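Long-range contact in Ala-tRNApro hydrolase ProX (Aeropyrum pernix, PDB 1WDV), which probably hydrolyses mischarged aminoacyl-tRNA, as a putative trans-editing enzyme for prolyl-tRNA synthetase: residues 109-121 with 136-150. Sequence-based numbering, arbitrary orientation.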
# COMPACT_ATOMS: atom_id res chain seq x y z
N LEU A 109 2.36 5.00 7.94
CA LEU A 109 2.12 5.02 6.50
C LEU A 109 2.93 6.09 5.76
O LEU A 109 3.01 7.25 6.21
CB LEU A 109 0.62 5.26 6.26
CG LEU A 109 0.11 5.31 4.81
CD1 LEU A 109 0.29 3.92 4.20
CD2 LEU A 109 -1.36 5.71 4.77
N VAL A 110 3.53 5.70 4.64
CA VAL A 110 4.34 6.60 3.79
C VAL A 110 3.81 6.43 2.37
O VAL A 110 3.63 5.32 1.89
CB VAL A 110 5.84 6.19 3.82
CG1 VAL A 110 6.67 7.10 2.91
CG2 VAL A 110 6.39 6.23 5.25
N VAL A 111 3.57 7.55 1.67
CA VAL A 111 3.03 7.49 0.30
C VAL A 111 4.00 8.16 -0.66
O VAL A 111 4.44 9.28 -0.41
CB VAL A 111 1.65 8.19 0.23
CG1 VAL A 111 1.12 8.19 -1.20
CG2 VAL A 111 0.65 7.42 1.09
N ASP A 112 4.37 7.47 -1.73
CA ASP A 112 5.28 8.09 -2.69
C ASP A 112 4.60 9.25 -3.40
O ASP A 112 3.50 9.09 -3.94
CB ASP A 112 5.80 7.11 -3.72
CG ASP A 112 6.97 7.70 -4.49
OD1 ASP A 112 6.75 8.58 -5.36
OD2 ASP A 112 8.11 7.33 -4.21
N ARG A 113 5.26 10.41 -3.45
CA ARG A 113 4.60 11.57 -4.04
C ARG A 113 4.28 11.45 -5.52
O ARG A 113 3.40 12.17 -6.00
CB ARG A 113 5.41 12.87 -3.78
CG ARG A 113 6.23 13.37 -4.94
CD ARG A 113 7.08 14.58 -4.61
NE ARG A 113 7.97 14.37 -3.47
CZ ARG A 113 7.75 14.85 -2.25
NH1 ARG A 113 6.66 15.58 -1.98
NH2 ARG A 113 8.63 14.61 -1.29
N ILE A 114 4.95 10.56 -6.24
CA ILE A 114 4.64 10.41 -7.67
C ILE A 114 3.18 9.97 -7.85
O ILE A 114 2.59 10.17 -8.92
CB ILE A 114 5.63 9.42 -8.37
CG1 ILE A 114 5.48 9.51 -9.89
CG2 ILE A 114 5.36 8.01 -7.95
CD1 ILE A 114 6.62 8.86 -10.63
N LEU A 115 2.57 9.41 -6.81
CA LEU A 115 1.19 8.98 -6.92
C LEU A 115 0.17 10.09 -6.70
O LEU A 115 -0.99 9.92 -7.02
CB LEU A 115 0.90 7.88 -5.89
CG LEU A 115 1.69 6.58 -6.06
CD1 LEU A 115 1.42 5.70 -4.84
CD2 LEU A 115 1.28 5.87 -7.37
N LEU A 116 0.60 11.24 -6.18
CA LEU A 116 -0.37 12.27 -5.84
C LEU A 116 -1.19 12.92 -6.96
O LEU A 116 -2.34 13.33 -6.74
CB LEU A 116 0.31 13.32 -4.97
CG LEU A 116 0.63 12.75 -3.58
CD1 LEU A 116 1.41 13.79 -2.80
CD2 LEU A 116 -0.67 12.39 -2.86
N SER A 117 -0.63 12.99 -8.17
CA SER A 117 -1.37 13.57 -9.28
C SER A 117 -2.38 12.59 -9.87
O SER A 117 -3.26 12.98 -10.65
CB SER A 117 -0.43 14.02 -10.39
OG SER A 117 0.26 12.90 -10.91
N ARG A 118 -2.29 11.32 -9.49
CA ARG A 118 -3.23 10.33 -10.02
C ARG A 118 -4.52 10.34 -9.20
O ARG A 118 -4.50 10.21 -7.98
CB ARG A 118 -2.60 8.92 -10.00
CG ARG A 118 -3.43 7.88 -10.77
CD ARG A 118 -3.21 7.98 -12.28
NE ARG A 118 -1.92 7.42 -12.68
CZ ARG A 118 -1.52 7.38 -13.94
NH1 ARG A 118 -2.31 7.87 -14.89
NH2 ARG A 118 -0.38 6.80 -14.26
N LYS A 119 -5.66 10.51 -9.87
CA LYS A 119 -6.91 10.57 -9.13
C LYS A 119 -7.35 9.23 -8.57
O LYS A 119 -7.95 9.18 -7.50
CB LYS A 119 -8.03 11.15 -10.00
CG LYS A 119 -7.70 12.58 -10.44
CD LYS A 119 -8.93 13.42 -10.69
CE LYS A 119 -8.58 14.91 -10.61
NZ LYS A 119 -9.79 15.77 -10.72
N LYS A 120 -7.04 8.16 -9.29
CA LYS A 120 -7.48 6.84 -8.87
C LYS A 120 -6.39 5.80 -9.04
O LYS A 120 -5.71 5.74 -10.08
CB LYS A 120 -8.71 6.45 -9.70
CG LYS A 120 -9.27 5.07 -9.47
CD LYS A 120 -10.59 4.93 -10.24
CE LYS A 120 -11.60 6.00 -9.80
NZ LYS A 120 -12.91 5.97 -10.55
N VAL A 121 -6.18 5.00 -8.00
CA VAL A 121 -5.19 3.92 -8.06
C VAL A 121 -5.83 2.70 -7.43
O VAL A 121 -6.92 2.80 -6.84
CB VAL A 121 -3.84 4.24 -7.34
CG1 VAL A 121 -3.16 5.44 -8.05
CG2 VAL A 121 -4.08 4.56 -5.87
N PRO A 136 -5.11 8.69 -3.94
CA PRO A 136 -3.90 8.90 -3.15
C PRO A 136 -4.03 10.15 -2.27
O PRO A 136 -3.71 10.12 -1.08
CB PRO A 136 -2.82 9.05 -4.20
CG PRO A 136 -3.28 8.05 -5.26
CD PRO A 136 -4.78 8.34 -5.34
N ARG A 137 -4.51 11.25 -2.84
CA ARG A 137 -4.64 12.45 -2.02
C ARG A 137 -5.60 12.26 -0.86
O ARG A 137 -5.32 12.74 0.25
CB ARG A 137 -5.11 13.61 -2.87
CG ARG A 137 -4.01 14.07 -3.75
CD ARG A 137 -4.37 15.34 -4.48
NE ARG A 137 -3.17 16.03 -4.89
CZ ARG A 137 -3.09 16.77 -5.97
NH1 ARG A 137 -4.17 16.92 -6.75
NH2 ARG A 137 -1.95 17.38 -6.28
N GLU A 138 -6.70 11.56 -1.09
CA GLU A 138 -7.67 11.33 -0.02
C GLU A 138 -7.04 10.43 1.06
O GLU A 138 -7.29 10.61 2.25
CB GLU A 138 -8.95 10.69 -0.56
CG GLU A 138 -9.76 11.66 -1.47
CD GLU A 138 -11.05 11.04 -2.01
OE1 GLU A 138 -11.33 9.85 -1.74
OE2 GLU A 138 -11.79 11.76 -2.72
N LEU A 139 -6.18 9.51 0.63
CA LEU A 139 -5.53 8.63 1.57
C LEU A 139 -4.62 9.46 2.47
O LEU A 139 -4.61 9.32 3.69
CB LEU A 139 -4.70 7.57 0.82
CG LEU A 139 -3.79 6.75 1.72
CD1 LEU A 139 -4.63 5.90 2.63
CD2 LEU A 139 -2.86 5.87 0.84
N VAL A 140 -3.84 10.33 1.85
CA VAL A 140 -2.92 11.15 2.62
C VAL A 140 -3.68 12.04 3.58
O VAL A 140 -3.34 12.09 4.78
CB VAL A 140 -2.03 11.99 1.67
CG1 VAL A 140 -1.15 12.95 2.47
CG2 VAL A 140 -1.13 11.04 0.88
N GLU A 141 -4.73 12.69 3.11
CA GLU A 141 -5.46 13.59 3.99
C GLU A 141 -6.11 12.85 5.16
O GLU A 141 -6.11 13.34 6.30
CB GLU A 141 -6.52 14.37 3.22
CG GLU A 141 -7.26 15.36 4.09
CD GLU A 141 -8.05 16.36 3.30
OE1 GLU A 141 -7.42 17.20 2.60
OE2 GLU A 141 -9.30 16.33 3.39
N ALA A 142 -6.65 11.67 4.90
CA ALA A 142 -7.33 10.90 5.94
C ALA A 142 -6.42 10.31 7.00
O ALA A 142 -6.84 10.09 8.14
CB ALA A 142 -8.15 9.80 5.30
N THR A 143 -5.16 10.09 6.66
CA THR A 143 -4.25 9.41 7.57
C THR A 143 -3.09 10.23 8.11
O THR A 143 -2.44 9.82 9.08
CB THR A 143 -3.63 8.21 6.86
OG1 THR A 143 -2.90 8.70 5.72
CG2 THR A 143 -4.69 7.23 6.39
N GLY A 144 -2.82 11.36 7.48
CA GLY A 144 -1.68 12.18 7.88
C GLY A 144 -0.39 11.55 7.40
O GLY A 144 0.71 11.89 7.87
N ALA A 145 -0.52 10.63 6.44
CA ALA A 145 0.63 9.94 5.90
C ALA A 145 1.74 10.88 5.44
O ALA A 145 1.50 11.99 4.95
CB ALA A 145 0.19 9.06 4.74
N VAL A 146 2.96 10.41 5.61
CA VAL A 146 4.14 11.12 5.18
C VAL A 146 4.31 10.96 3.66
O VAL A 146 4.32 9.85 3.17
CB VAL A 146 5.40 10.52 5.83
CG1 VAL A 146 6.61 11.31 5.42
CG2 VAL A 146 5.24 10.47 7.35
N VAL A 147 4.41 12.06 2.93
CA VAL A 147 4.63 11.98 1.48
C VAL A 147 6.14 12.08 1.25
O VAL A 147 6.77 13.01 1.75
CB VAL A 147 3.90 13.14 0.76
CG1 VAL A 147 4.21 13.14 -0.70
CG2 VAL A 147 2.35 12.99 0.98
N ALA A 148 6.72 11.14 0.49
CA ALA A 148 8.16 11.13 0.27
C ALA A 148 8.52 10.57 -1.09
O ALA A 148 7.65 10.11 -1.82
CB ALA A 148 8.82 10.29 1.38
N ASP A 149 9.80 10.63 -1.44
CA ASP A 149 10.28 10.07 -2.70
C ASP A 149 10.97 8.80 -2.26
O ASP A 149 12.13 8.83 -1.84
CB ASP A 149 11.26 11.04 -3.36
CG ASP A 149 10.60 12.36 -3.70
OD1 ASP A 149 9.69 12.33 -4.54
OD2 ASP A 149 10.96 13.40 -3.11
N VAL A 150 10.26 7.69 -2.38
CA VAL A 150 10.79 6.41 -1.89
C VAL A 150 10.80 5.28 -2.90
O VAL A 150 10.89 4.12 -2.53
CB VAL A 150 10.00 5.98 -0.64
CG1 VAL A 150 10.33 6.90 0.52
CG2 VAL A 150 8.49 6.02 -0.94
O HOH W 1 8.89 10.04 -5.94
O HOH W 2 -4.48 11.75 -5.78
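Val111 and Val147 lie paired on neighbouring parallel strands, 109-112 and 146-148, the latter an outermost strand of the mixed sheet in an aminoacyl-tRNA editing fold; helix 136-143 runs roughly antiparallel to strand 109-112 (151°) and covers the Val111/Val147 face. Val111 fills the hollow between strand and helix: its CG2 meets Leu139 CD2 at 3.8 Å and the Ala145 methyl, while CB faces Val140 CG2. Leu109, with CG anti to the backbone N (chi1 -179°), pushes CD2 among Leu139, Thr143 and Ala145. Leu116 forks from the Leu115-Arg118 type I turn, CD1 against Val147 CG1 (3.6 Å), CD2 over Val140 CG2 and Arg137 CG. The Pro136 ring plugs the inside of loop 115-121, CG lying 3.6 Å from Val121 CG2. On the opposite sheet face, Val110 and Val146 both touch Leu74 of helix 68-75. Asp112 ties the strand ends: OD2 accepts from Val150 N (2.8 Å) above the carboxylate plane, and OD1 makes an Asx turn with Ile114 N. An alanine here would remove both acceptors and is likely to leave the Ile114 and Val150 N-H groups without their mates. Arg113 grips Asp149 side-on in a salt bridge, NE to OD1 at 2.9 Å, guanidinium and carboxylate planes 50° apart.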